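Local coordinates for DUF2235 domain-containing protein (Pseudomonas aeruginosa, PDB 4O5P) that probably hydrolyses membrane phospholipids as an effector of the type VI secretion system, at residues Y684-V687 with S693-R696; A342-D347 with G377-V382; A508-W513 with P568-R573; I485-Y488 with N494-F497. All coordinates share one frame; numbering follows the deposited sequence.

Interaction 1. Residues Y684-V687 with S693-R696; sequences YRLV and SNKR
Lys695 NZ donates to Tyr684 O over 2.7 Å and also forms a salt bridge with Glu622, so two oxygen atoms hold the ammonium group. Lys695 CG passes 3.7 Å from Leu686 CD1, the apolar part of the contact; beyond it the bend at chi3 brings NZ round to the carbonyl. Asn694 supplies the other polar anchor. Its ND2 points almost straight at Arg685 O, with Asn694 ND2 and Arg685 O 3.0 Å apart and an N-H...O angle of 171°, and that oxygen lies close to the plane of the amide. Asn694 OD1 accepts from Val687 N at 2.9 Å, the donor standing 54° out of the carbonyl plane, off the lone pairs. One side-chain amide therefore serves both backbone groups flanking Leu686. The first torsion explains the reach: at chi1 63°, Asn694 CG sits between its own backbone N and carbonyl carbon, which sets the amide against 685-687. The backbone adds the bond from Asn694 N to Val687 O, 3.0 Å long, and the same oxygen receives a CA-H...O contact from Ser693 CA at 3.2 Å. Val687 CG2 packs beside the amide, 3.7 Å from Asn694 ND2. The contact closes the hairpin of strands 687-689 and 692-693, of which 687-689 runs parallel to strand 346-353. The Arg685 side chain leaves the contact, NE binding Phe344 O and NH2 forming a salt bridge with Asp281, while Tyr684 lies against helices 469-487 and 616-637, its OH bound to Gln625.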
loop_
_atom_site.group_PDB
_atom_site.type_symbol
_atom_site.label_atom_id
_atom_site.label_comp_id
_atom_site.label_asym_id
_atom_site.label_seq_id
_atom_site.Cartn_x
_atom_site.Cartn_y
_atom_site.Cartn_z
ATOM N N TYR A 684 -12.611 -9.867 10.909
ATOM C CA TYR A 684 -12.824 -8.744 10.008
ATOM C C TYR A 684 -11.495 -8.055 9.766
ATOM O O TYR A 684 -10.592 -8.095 10.620
ATOM C CB TYR A 684 -13.861 -7.765 10.557
ATOM C CG TYR A 684 -15.240 -8.371 10.643
ATOM C CD1 TYR A 684 -15.888 -8.847 9.516
ATOM C CD2 TYR A 684 -15.891 -8.459 11.861
ATOM C CE1 TYR A 684 -17.153 -9.406 9.613
ATOM C CE2 TYR A 684 -17.122 -9.010 11.960
ATOM C CZ TYR A 684 -17.752 -9.477 10.846
ATOM O OH TYR A 684 -19.000 -10.015 11.007
ATOM N N ARG A 685 -11.359 -7.461 8.588
ATOM C CA ARG A 685 -10.138 -6.753 8.233
ATOM C C ARG A 685 -9.999 -5.540 9.148
ATOM O O ARG A 685 -11.000 -4.901 9.496
ATOM C CB ARG A 685 -10.223 -6.303 6.776
ATOM C CG ARG A 685 -9.037 -5.492 6.281
ATOM C CD ARG A 685 -9.279 -4.988 4.862
ATOM N NE ARG A 685 -8.028 -4.538 4.264
ATOM C CZ ARG A 685 -7.931 -3.888 3.111
ATOM N NH1 ARG A 685 -9.024 -3.596 2.403
ATOM N NH2 ARG A 685 -6.735 -3.520 2.680
ATOM N N LEU A 686 -8.779 -5.222 9.562
ATOM C CA LEU A 686 -8.598 -4.022 10.381
ATOM C C LEU A 686 -8.654 -2.798 9.480
ATOM O O LEU A 686 -8.054 -2.794 8.393
ATOM C CB LEU A 686 -7.272 -4.063 11.148
ATOM C CG LEU A 686 -6.800 -2.760 11.812
ATOM C CD1 LEU A 686 -7.797 -2.284 12.891
ATOM C CD2 LEU A 686 -5.435 -2.993 12.423
ATOM N N VAL A 687 -9.387 -1.771 9.929
ATOM C CA VAL A 687 -9.537 -0.530 9.179
ATOM C C VAL A 687 -9.263 0.654 10.094
ATOM O O VAL A 687 -9.817 0.739 11.196
ATOM C CB VAL A 687 -10.966 -0.369 8.594
ATOM C CG1 VAL A 687 -11.050 0.911 7.740
ATOM C CG2 VAL A 687 -11.347 -1.559 7.762
ATOM N N SER A 693 -10.147 3.267 14.785
ATOM C CA SER A 693 -10.121 1.981 14.104
ATOM C C SER A 693 -11.469 1.275 14.279
ATOM O O SER A 693 -12.254 1.630 15.173
ATOM C CB SER A 693 -8.966 1.107 14.643
ATOM O OG SER A 693 -9.000 1.051 16.062
ATOM N N ASN A 694 -11.747 0.280 13.436
ATOM C CA ASN A 694 -13.013 -0.452 13.542
ATOM C C ASN A 694 -13.031 -1.515 14.627
ATOM O O ASN A 694 -14.094 -2.009 14.997
ATOM C CB ASN A 694 -13.428 -1.071 12.194
ATOM C CG ASN A 694 -12.437 -2.128 11.690
ATOM O OD1 ASN A 694 -11.259 -2.149 12.077
ATOM N ND2 ASN A 694 -12.912 -3.004 10.807
ATOM N N LYS A 695 -11.859 -1.899 15.113
ATOM C CA LYS A 695 -11.798 -2.854 16.204
ATOM C C LYS A 695 -10.857 -2.338 17.283
ATOM O O LYS A 695 -10.031 -1.441 17.039
ATOM C CB LYS A 695 -11.351 -4.225 15.702
ATOM C CG LYS A 695 -9.933 -4.243 15.167
ATOM C CD LYS A 695 -9.539 -5.643 14.690
ATOM C CE LYS A 695 -10.358 -6.085 13.481
ATOM N NZ LYS A 695 -10.091 -7.519 13.168
ATOM N N ARG A 696 -10.994 -2.898 18.477
ATOM C CA ARG A 696 -10.175 -2.504 19.603
ATOM C C ARG A 696 -8.768 -3.044 19.430
ATOM O O ARG A 696 -8.572 -4.185 18.984
ATOM C CB ARG A 696 -10.789 -3.008 20.917
ATOM C CG ARG A 696 -12.189 -2.444 21.197
ATOM C CD ARG A 696 -12.566 -2.613 22.662
ATOM N NE ARG A 696 -12.901 -3.997 22.964
ATOM C CZ ARG A 696 -12.944 -4.518 24.184
ATOM N NH1 ARG A 696 -12.653 -3.778 25.250
ATOM N NH2 ARG A 696 -13.265 -5.790 24.330
#

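Interaction 2. Residues A342-D347 with G377-V382; sequences ASFPLD and GVHSDV
Phe344 packs on the ring of His379, which with Ser237 and Asp281 has the geometry of a Ser-His-Asp triad, consistent with the alpha/beta hydrolase clan of the catalytic domain. The tight part is small and entirely aromatic. Phe344 CE2 approaches His379 CD2 to 3.3 Å, and Phe344 CD2 lies over one face of the imidazole, offset toward its rim, 3.6 Å from His379 NE2. The planes meet at 58° with centroids 4.9 Å apart, an oblique pairing that is neither a parallel stack nor a T-shaped one. Around this point the contact is loose: the closest CA atoms, those of Phe344 and His379, are 8.0 Å apart, no hydrogen bond crosses, and only 88 Å² is buried. Phe344 is partly exposed to solvent, whereas His379 is buried. Cation-pi contacts from Arg238 and Arg341 also meet the Phe344 ring. With chi1 at -173°, His379 CG stands anti to its backbone N, carrying the imidazole across to Phe344. Two bonds, from His379 ND1 to Asp281 OD2 and between His379 NE2 and Ser237 OG, help fix the ring's rotation.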
loop_
_atom_site.group_PDB
_atom_site.type_symbol
_atom_site.label_atom_id
_atom_site.label_comp_id
_atom_site.label_asym_id
_atom_site.label_seq_id
_atom_site.Cartn_x
_atom_site.Cartn_y
_atom_site.Cartn_z
ATOM N N ALA A 342 -4.121 -9.982 7.994
ATOM C CA ALA A 342 -3.583 -9.197 9.103
ATOM C C ALA A 342 -2.509 -8.233 8.617
ATOM O O ALA A 342 -2.303 -7.185 9.207
ATOM C CB ALA A 342 -2.998 -10.116 10.141
ATOM N N SER A 343 -1.824 -8.613 7.545
ATOM C CA SER A 343 -0.696 -7.853 7.017
ATOM C C SER A 343 -1.158 -6.709 6.117
ATOM O O SER A 343 -0.341 -5.888 5.685
ATOM C CB SER A 343 0.199 -8.790 6.216
ATOM O OG SER A 343 -0.595 -9.506 5.278
ATOM N N PHE A 344 -2.460 -6.666 5.818
ATOM C CA PHE A 344 -2.992 -5.657 4.904
ATOM C C PHE A 344 -4.182 -4.855 5.455
ATOM O O PHE A 344 -5.248 -4.816 4.835
ATOM C CB PHE A 344 -3.326 -6.297 3.546
ATOM C CG PHE A 344 -2.110 -6.646 2.737
ATOM C CD1 PHE A 344 -1.336 -7.759 3.056
ATOM C CD2 PHE A 344 -1.726 -5.854 1.670
ATOM C CE1 PHE A 344 -0.211 -8.068 2.328
ATOM C CE2 PHE A 344 -0.598 -6.162 0.929
ATOM C CZ PHE A 344 0.161 -7.259 1.257
ATOM N N PRO A 345 -3.988 -4.168 6.601
ATOM C CA PRO A 345 -5.087 -3.336 7.093
ATOM C C PRO A 345 -5.342 -2.132 6.185
ATOM O O PRO A 345 -4.423 -1.597 5.539
ATOM C CB PRO A 345 -4.599 -2.880 8.479
ATOM C CG PRO A 345 -3.092 -2.952 8.401
ATOM C CD PRO A 345 -2.811 -4.117 7.487
ATOM N N LEU A 346 -6.603 -1.715 6.137
ATOM C CA LEU A 346 -6.995 -0.618 5.293
ATOM C C LEU A 346 -6.872 0.704 6.054
ATOM O O LEU A 346 -7.141 0.779 7.256
ATOM C CB LEU A 346 -8.443 -0.829 4.825
ATOM C CG LEU A 346 -9.053 0.243 3.924
ATOM C CD1 LEU A 346 -8.295 0.356 2.589
ATOM C CD2 LEU A 346 -10.522 -0.066 3.679
ATOM N N ASP A 347 -6.418 1.739 5.365
ATOM C CA ASP A 347 -6.651 3.086 5.860
ATOM C C ASP A 347 -7.735 3.750 5.026
ATOM O O ASP A 347 -7.508 4.131 3.876
ATOM C CB ASP A 347 -5.369 3.933 5.851
ATOM C CG ASP A 347 -4.725 4.024 7.223
ATOM O OD1 ASP A 347 -3.936 3.116 7.560
ATOM O OD2 ASP A 347 -4.996 5.001 7.968
ATOM N N GLY A 377 -13.611 -8.118 -4.372
ATOM C CA GLY A 377 -12.294 -8.702 -4.545
ATOM C C GLY A 377 -11.348 -8.411 -3.403
ATOM O O GLY A 377 -11.671 -7.683 -2.466
ATOM N N VAL A 378 -10.167 -9.005 -3.459
ATOM C CA VAL A 378 -9.179 -8.772 -2.431
ATOM C C VAL A 378 -8.234 -7.669 -2.915
ATOM O O VAL A 378 -8.564 -6.975 -3.872
ATOM C CB VAL A 378 -8.455 -10.056 -2.057
ATOM C CG1 VAL A 378 -9.497 -11.071 -1.520
ATOM C CG2 VAL A 378 -7.735 -10.629 -3.256
ATOM N N HIS A 379 -7.091 -7.506 -2.249
ATOM C CA HIS A 379 -6.258 -6.303 -2.376
ATOM C C HIS A 379 -5.935 -5.953 -3.852
ATOM O O HIS A 379 -6.250 -4.845 -4.348
ATOM C CB HIS A 379 -4.979 -6.527 -1.547
ATOM C CG HIS A 379 -4.077 -5.337 -1.429
ATOM N ND1 HIS A 379 -4.537 -4.068 -1.145
ATOM C CD2 HIS A 379 -2.727 -5.240 -1.484
ATOM C CE1 HIS A 379 -3.515 -3.240 -1.055
ATOM N NE2 HIS A 379 -2.403 -3.923 -1.268
ATOM N N SER A 380 -5.356 -6.914 -4.564
ATOM C CA SER A 380 -4.943 -6.685 -5.948
ATOM C C SER A 380 -6.070 -6.847 -6.972
ATOM O O SER A 380 -5.874 -6.579 -8.172
ATOM C CB SER A 380 -3.746 -7.564 -6.293
ATOM O OG SER A 380 -2.611 -7.092 -5.596
ATOM N N ASP A 381 -7.240 -7.274 -6.501
ATOM C CA ASP A 381 -8.463 -7.204 -7.296
ATOM C C ASP A 381 -8.937 -5.762 -7.443
ATOM O O ASP A 381 -9.754 -5.449 -8.313
ATOM C CB ASP A 381 -9.578 -8.035 -6.665
ATOM C CG ASP A 381 -9.364 -9.527 -6.844
ATOM O OD1 ASP A 381 -8.794 -9.905 -7.901
ATOM O OD2 ASP A 381 -9.765 -10.296 -5.929
ATOM N N VAL A 382 -8.423 -4.878 -6.595
ATOM C CA VAL A 382 -8.775 -3.466 -6.696
ATOM C C VAL A 382 -7.599 -2.675 -7.263
ATOM O O VAL A 382 -7.772 -1.827 -8.157
ATOM C CB VAL A 382 -9.158 -2.902 -5.331
ATOM C CG1 VAL A 382 -9.472 -1.415 -5.441
ATOM C CG2 VAL A 382 -10.357 -3.672 -4.763
#

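Interaction 3. Residues A508-W513 with P568-R573; sequences AQQKAW and PPLDQR
The backbones come closest where Gln510, on helix 507-528, faces Pro568 with their CA atoms 6.4 Å apart; no hydrogen bond joins the two segments. Side chains make the contact, and Gln510 carries one whole side of it. Its CG is anti to the backbone N (chi1 -176°) and the chain stays extended beyond, which sends the amide off the flank of the helix to Leu570. On the way the Gln510 CG methylene lies 4.1 Å from Pro568 CB, a plain van der Waals approach. At the far end the amide meets the isobutyl group of Leu570, the two side chains arriving from opposite directions. The two branches of the leucine divide the amide between them: Leu570 CD2 is 3.3 Å from Gln510 OE1, and Leu570 CD1 is 3.8 Å from Gln510 NE2. The area involved is modest, 117 Å² from both sides together, and all three residues are partly exposed, which marks this as surface packing. Leu570 occupies the N-cap position of helix 571-587, and the Asp504 carboxylate accepts from the first-turn amides Gln572 N and Arg573 N. Beside the contact, the rings of Trp513 and Phe566 meet at about 15°. The arrangement is helix-to-loop packing: a proline-containing lead-in to one helix rests against the flank of another, in the C-terminal part of this Tle1-like effector.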
loop_
_atom_site.group_PDB
_atom_site.type_symbol
_atom_site.label_atom_id
_atom_site.label_comp_id
_atom_site.label_asym_id
_atom_site.label_seq_id
_atom_site.Cartn_x
_atom_site.Cartn_y
_atom_site.Cartn_z
ATOM N N ALA A 508 11.631 -29.403 -8.982
ATOM C CA ALA A 508 12.957 -29.242 -9.558
ATOM C C ALA A 508 13.169 -27.827 -10.074
ATOM O O ALA A 508 14.127 -27.143 -9.688
ATOM C CB ALA A 508 13.139 -30.234 -10.688
ATOM N N GLN A 509 12.267 -27.412 -10.960
ATOM C CA GLN A 509 12.314 -26.102 -11.591
ATOM C C GLN A 509 12.212 -24.988 -10.546
ATOM O O GLN A 509 12.815 -23.918 -10.688
ATOM C CB GLN A 509 11.187 -25.980 -12.630
ATOM C CG GLN A 509 11.525 -26.511 -14.041
ATOM C CD GLN A 509 11.664 -28.033 -14.101
ATOM O OE1 GLN A 509 10.955 -28.767 -13.399
ATOM N NE2 GLN A 509 12.593 -28.511 -14.939
ATOM N N GLN A 510 11.457 -25.266 -9.491
ATOM C CA GLN A 510 11.268 -24.344 -8.380
ATOM C C GLN A 510 12.600 -24.048 -7.683
ATOM O O GLN A 510 13.011 -22.879 -7.554
ATOM C CB GLN A 510 10.270 -24.971 -7.416
ATOM C CG GLN A 510 9.857 -24.118 -6.236
ATOM C CD GLN A 510 8.651 -24.698 -5.522
ATOM O OE1 GLN A 510 7.842 -25.412 -6.123
ATOM N NE2 GLN A 510 8.530 -24.406 -4.231
ATOM N N LYS A 511 13.276 -25.114 -7.258
ATOM C CA LYS A 511 14.590 -24.999 -6.624
ATOM C C LYS A 511 15.598 -24.345 -7.557
ATOM O O LYS A 511 16.383 -23.486 -7.138
ATOM C CB LYS A 511 15.095 -26.384 -6.209
ATOM C CG LYS A 511 14.854 -26.738 -4.757
ATOM C CD LYS A 511 13.386 -26.998 -4.463
ATOM C CE LYS A 511 13.229 -27.732 -3.130
ATOM N NZ LYS A 511 11.850 -28.279 -2.920
ATOM N N ALA A 512 15.565 -24.743 -8.828
ATOM C CA ALA A 512 16.457 -24.178 -9.836
ATOM C C ALA A 512 16.296 -22.658 -9.963
ATOM O O ALA A 512 17.221 -21.903 -9.660
ATOM C CB ALA A 512 16.232 -24.852 -11.182
ATOM N N TRP A 513 15.125 -22.224 -10.423
ATOM C CA TRP A 513 14.807 -20.800 -10.522
ATOM C C TRP A 513 15.200 -20.050 -9.257
ATOM O O TRP A 513 15.815 -18.982 -9.335
ATOM C CB TRP A 513 13.308 -20.577 -10.794
ATOM C CG TRP A 513 12.884 -20.747 -12.232
ATOM C CD1 TRP A 513 12.077 -21.731 -12.741
ATOM C CD2 TRP A 513 13.228 -19.903 -13.338
ATOM N NE1 TRP A 513 11.906 -21.549 -14.093
ATOM C CE2 TRP A 513 12.603 -20.434 -14.482
ATOM C CE3 TRP A 513 14.008 -18.749 -13.473
ATOM C CZ2 TRP A 513 12.733 -19.849 -15.739
ATOM C CZ3 TRP A 513 14.144 -18.180 -14.723
ATOM C CH2 TRP A 513 13.515 -18.733 -15.840
ATOM N N PRO A 568 7.157 -18.647 -7.121
ATOM C CA PRO A 568 6.822 -19.796 -7.967
ATOM C C PRO A 568 5.319 -20.038 -8.030
ATOM O O PRO A 568 4.625 -19.830 -7.029
ATOM C CB PRO A 568 7.506 -20.951 -7.251
ATOM C CG PRO A 568 7.470 -20.576 -5.806
ATOM C CD PRO A 568 7.568 -19.057 -5.765
ATOM N N PRO A 569 4.819 -20.456 -9.204
ATOM C CA PRO A 569 3.422 -20.859 -9.365
ATOM C C PRO A 569 3.092 -22.041 -8.469
ATOM O O PRO A 569 3.433 -23.163 -8.829
ATOM C CB PRO A 569 3.358 -21.311 -10.829
ATOM C CG PRO A 569 4.477 -20.585 -11.495
ATOM C CD PRO A 569 5.568 -20.536 -10.472
ATOM N N LEU A 570 2.450 -21.802 -7.325
ATOM C CA LEU A 570 1.988 -22.903 -6.479
ATOM C C LEU A 570 0.507 -22.741 -6.137
ATOM O O LEU A 570 0.075 -23.077 -5.033
ATOM C CB LEU A 570 2.816 -22.999 -5.196
ATOM C CG LEU A 570 4.332 -23.172 -5.322
ATOM C CD1 LEU A 570 4.973 -23.231 -3.950
ATOM C CD2 LEU A 570 4.693 -24.413 -6.122
ATOM N N ASP A 571 -0.271 -22.230 -7.088
ATOM C CA ASP A 571 -1.674 -21.928 -6.830
ATOM C C ASP A 571 -2.524 -23.130 -6.420
ATOM O O ASP A 571 -3.429 -22.992 -5.601
ATOM C CB ASP A 571 -2.294 -21.183 -8.011
ATOM C CG ASP A 571 -1.758 -19.761 -8.145
ATOM O OD1 ASP A 571 -1.327 -19.186 -7.117
ATOM O OD2 ASP A 571 -1.782 -19.223 -9.275
ATOM N N GLN A 572 -2.241 -24.310 -6.955
ATOM C CA GLN A 572 -2.989 -25.497 -6.535
ATOM C C GLN A 572 -2.749 -25.853 -5.068
ATOM O O GLN A 572 -3.705 -25.957 -4.295
ATOM C CB GLN A 572 -2.669 -26.699 -7.432
ATOM C CG GLN A 572 -2.969 -26.451 -8.894
ATOM C CD GLN A 572 -2.563 -27.622 -9.763
ATOM O OE1 GLN A 572 -1.423 -28.104 -9.672
ATOM N NE2 GLN A 572 -3.491 -28.096 -10.602
ATOM N N ARG A 573 -1.482 -26.033 -4.680
ATOM C CA ARG A 573 -1.166 -26.393 -3.298
ATOM C C ARG A 573 -1.660 -25.306 -2.352
ATOM O O ARG A 573 -2.193 -25.599 -1.291
ATOM C CB ARG A 573 0.347 -26.639 -3.122
ATOM C CG ARG A 573 0.983 -26.071 -1.832
ATOM C CD ARG A 573 0.607 -26.870 -0.591
ATOM N NE ARG A 573 1.278 -26.432 0.642
ATOM C CZ ARG A 573 0.642 -26.014 1.738
ATOM N NH1 ARG A 573 -0.678 -25.967 1.759
ATOM N NH2 ARG A 573 1.329 -25.650 2.816
#

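Interaction 4. Residues I485-Y488 with N494-F497; sequences IDRY and NKAF
A buried salt-bridge network of Asp486, Arg487 and Lys495 ties the last turn of helix 469-487 to the loop that follows it. The shared acceptor is Asp486 OD1, held by two cations that reach it from opposite faces of the carboxylate plane. Arg487 NH1 donates to Asp486 OD1 over 2.9 Å with an N-H...O angle of 152°, on the anti side, and the oxygen lies at the edge of the guanidinium, nearly in its plane. Lys495 NZ approaches Asp486 OD1 at 3.0 Å from well above the carboxylate plane, 54° out of it. The same ammonium, Lys495 NZ, makes a weak bond of 3.2 Å to the backbone oxygen Asp486 O, near the C-terminal end of the helix, where the partial negative charge of the helix probably helps to hold it. Asp642 pairs with Lys495 NZ and Asp656 with Arg487 NH2; the backbone N-H of Asp642 also reaches Asp486 OD2. These anions probably compensate for the nearness of the two cations. Lys495 CG lies 3.7 Å from Arg487 O; there the chain bends at chi2 (-69°) and then runs extended, CD and CE passing the Asp486 and Arg487 backbone, to bring NZ to the acid. Apolar packing closes the other end of the contact, where the arginine chain is folded at chi2. Arg487 CG is the atom that touches, obliquely to the ring, 3.8 Å from Phe497 CE1.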
loop_
_atom_site.group_PDB
_atom_site.type_symbol
_atom_site.label_atom_id
_atom_site.label_comp_id
_atom_site.label_asym_id
_atom_site.label_seq_id
_atom_site.Cartn_x
_atom_site.Cartn_y
_atom_site.Cartn_z
ATOM N N ILE A 485 -18.084 -21.520 2.066
ATOM C CA ILE A 485 -18.722 -22.683 2.701
ATOM C C ILE A 485 -18.979 -23.780 1.642
ATOM O O ILE A 485 -18.839 -24.981 1.913
ATOM C CB ILE A 485 -20.029 -22.315 3.443
ATOM C CG1 ILE A 485 -19.728 -21.447 4.670
ATOM C CG2 ILE A 485 -20.783 -23.572 3.890
ATOM C CD1 ILE A 485 -20.973 -20.755 5.230
ATOM N N ASP A 486 -19.340 -23.364 0.431
ATOM C CA ASP A 486 -19.493 -24.339 -0.641
ATOM C C ASP A 486 -18.177 -24.694 -1.326
ATOM O O ASP A 486 -17.820 -25.862 -1.374
ATOM C CB ASP A 486 -20.549 -23.920 -1.664
ATOM C CG ASP A 486 -20.809 -24.998 -2.685
ATOM O OD1 ASP A 486 -20.118 -25.009 -3.734
ATOM O OD2 ASP A 486 -21.695 -25.849 -2.432
ATOM N N ARG A 487 -17.451 -23.707 -1.853
ATOM C CA ARG A 487 -16.263 -24.011 -2.654
ATOM C C ARG A 487 -15.045 -24.544 -1.867
ATOM O O ARG A 487 -14.206 -25.233 -2.434
ATOM C CB ARG A 487 -15.836 -22.791 -3.485
ATOM C CG ARG A 487 -16.430 -22.725 -4.897
ATOM C CD ARG A 487 -17.959 -22.535 -4.937
ATOM N NE ARG A 487 -18.374 -22.256 -6.319
ATOM C CZ ARG A 487 -19.241 -22.988 -7.017
ATOM N NH1 ARG A 487 -19.828 -24.056 -6.467
ATOM N NH2 ARG A 487 -19.510 -22.661 -8.269
ATOM N N TYR A 488 -14.937 -24.204 -0.584
ATOM C CA TYR A 488 -13.797 -24.652 0.222
ATOM C C TYR A 488 -14.250 -25.684 1.241
ATOM O O TYR A 488 -13.648 -26.745 1.350
ATOM C CB TYR A 488 -13.131 -23.496 0.979
ATOM C CG TYR A 488 -12.311 -22.526 0.152
ATOM C CD1 TYR A 488 -12.193 -22.667 -1.230
ATOM C CD2 TYR A 488 -11.643 -21.472 0.770
ATOM C CE1 TYR A 488 -11.444 -21.776 -1.974
ATOM C CE2 TYR A 488 -10.900 -20.580 0.044
ATOM C CZ TYR A 488 -10.799 -20.736 -1.333
ATOM O OH TYR A 488 -10.048 -19.864 -2.064
ATOM N N ASN A 494 -12.739 -30.777 -6.449
ATOM C CA ASN A 494 -13.627 -31.123 -7.546
ATOM C C ASN A 494 -14.515 -29.995 -8.044
ATOM O O ASN A 494 -15.317 -30.196 -8.959
ATOM C CB ASN A 494 -14.450 -32.366 -7.196
ATOM C CG ASN A 494 -13.591 -33.603 -7.129
ATOM O OD1 ASN A 494 -13.582 -34.320 -6.133
ATOM N ND2 ASN A 494 -12.828 -33.843 -8.194
ATOM N N LYS A 495 -14.361 -28.804 -7.473
ATOM C CA LYS A 495 -15.164 -27.673 -7.932
ATOM C C LYS A 495 -14.736 -27.298 -9.346
ATOM O O LYS A 495 -13.588 -27.514 -9.737
ATOM C CB LYS A 495 -15.046 -26.471 -6.988
ATOM C CG LYS A 495 -15.517 -26.726 -5.567
ATOM C CD LYS A 495 -17.029 -26.910 -5.457
ATOM C CE LYS A 495 -17.348 -27.605 -4.124
ATOM N NZ LYS A 495 -18.786 -27.651 -3.795
ATOM N N ALA A 496 -15.676 -26.746 -10.109
ATOM C CA ALA A 496 -15.434 -26.414 -11.511
ATOM C C ALA A 496 -14.254 -25.483 -11.684
ATOM O O ALA A 496 -13.368 -25.747 -12.499
ATOM C CB ALA A 496 -16.690 -25.803 -12.144
ATOM N N PHE A 497 -14.234 -24.388 -10.931
ATOM C CA PHE A 497 -13.214 -23.363 -11.179
ATOM C C PHE A 497 -11.790 -23.864 -10.901
ATOM O O PHE A 497 -10.831 -23.489 -11.601
ATOM C CB PHE A 497 -13.531 -22.041 -10.446
ATOM C CG PHE A 497 -12.952 -21.943 -9.054
ATOM C CD1 PHE A 497 -13.625 -22.474 -7.971
ATOM C CD2 PHE A 497 -11.739 -21.298 -8.836
ATOM C CE1 PHE A 497 -13.101 -22.378 -6.703
ATOM C CE2 PHE A 497 -11.203 -21.198 -7.570
ATOM C CZ PHE A 497 -11.887 -21.733 -6.498
#

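From the N terminus, interaction 2 comes first, closing a span of 29 residues that holds 13 strand residues and linking the loop before strand 346-353 to 377-382. Interaction 4 then closes a five-residue turn after helix 469-487, interaction 3 spans 54 residues between helix 507-528 and the lead-in to helix 571-587, and interaction 1 closes a short hairpin. The four follow in series, with no nesting or crossing. Interactions 1 and 2 touch, in part through Leu686 O and Leu346 N at 2.9 Å, a probable hydrogen bond joining the C-terminal part to the catalytic one. Interactions 3 and 4 stay apart, about 8 Å between nearest atoms.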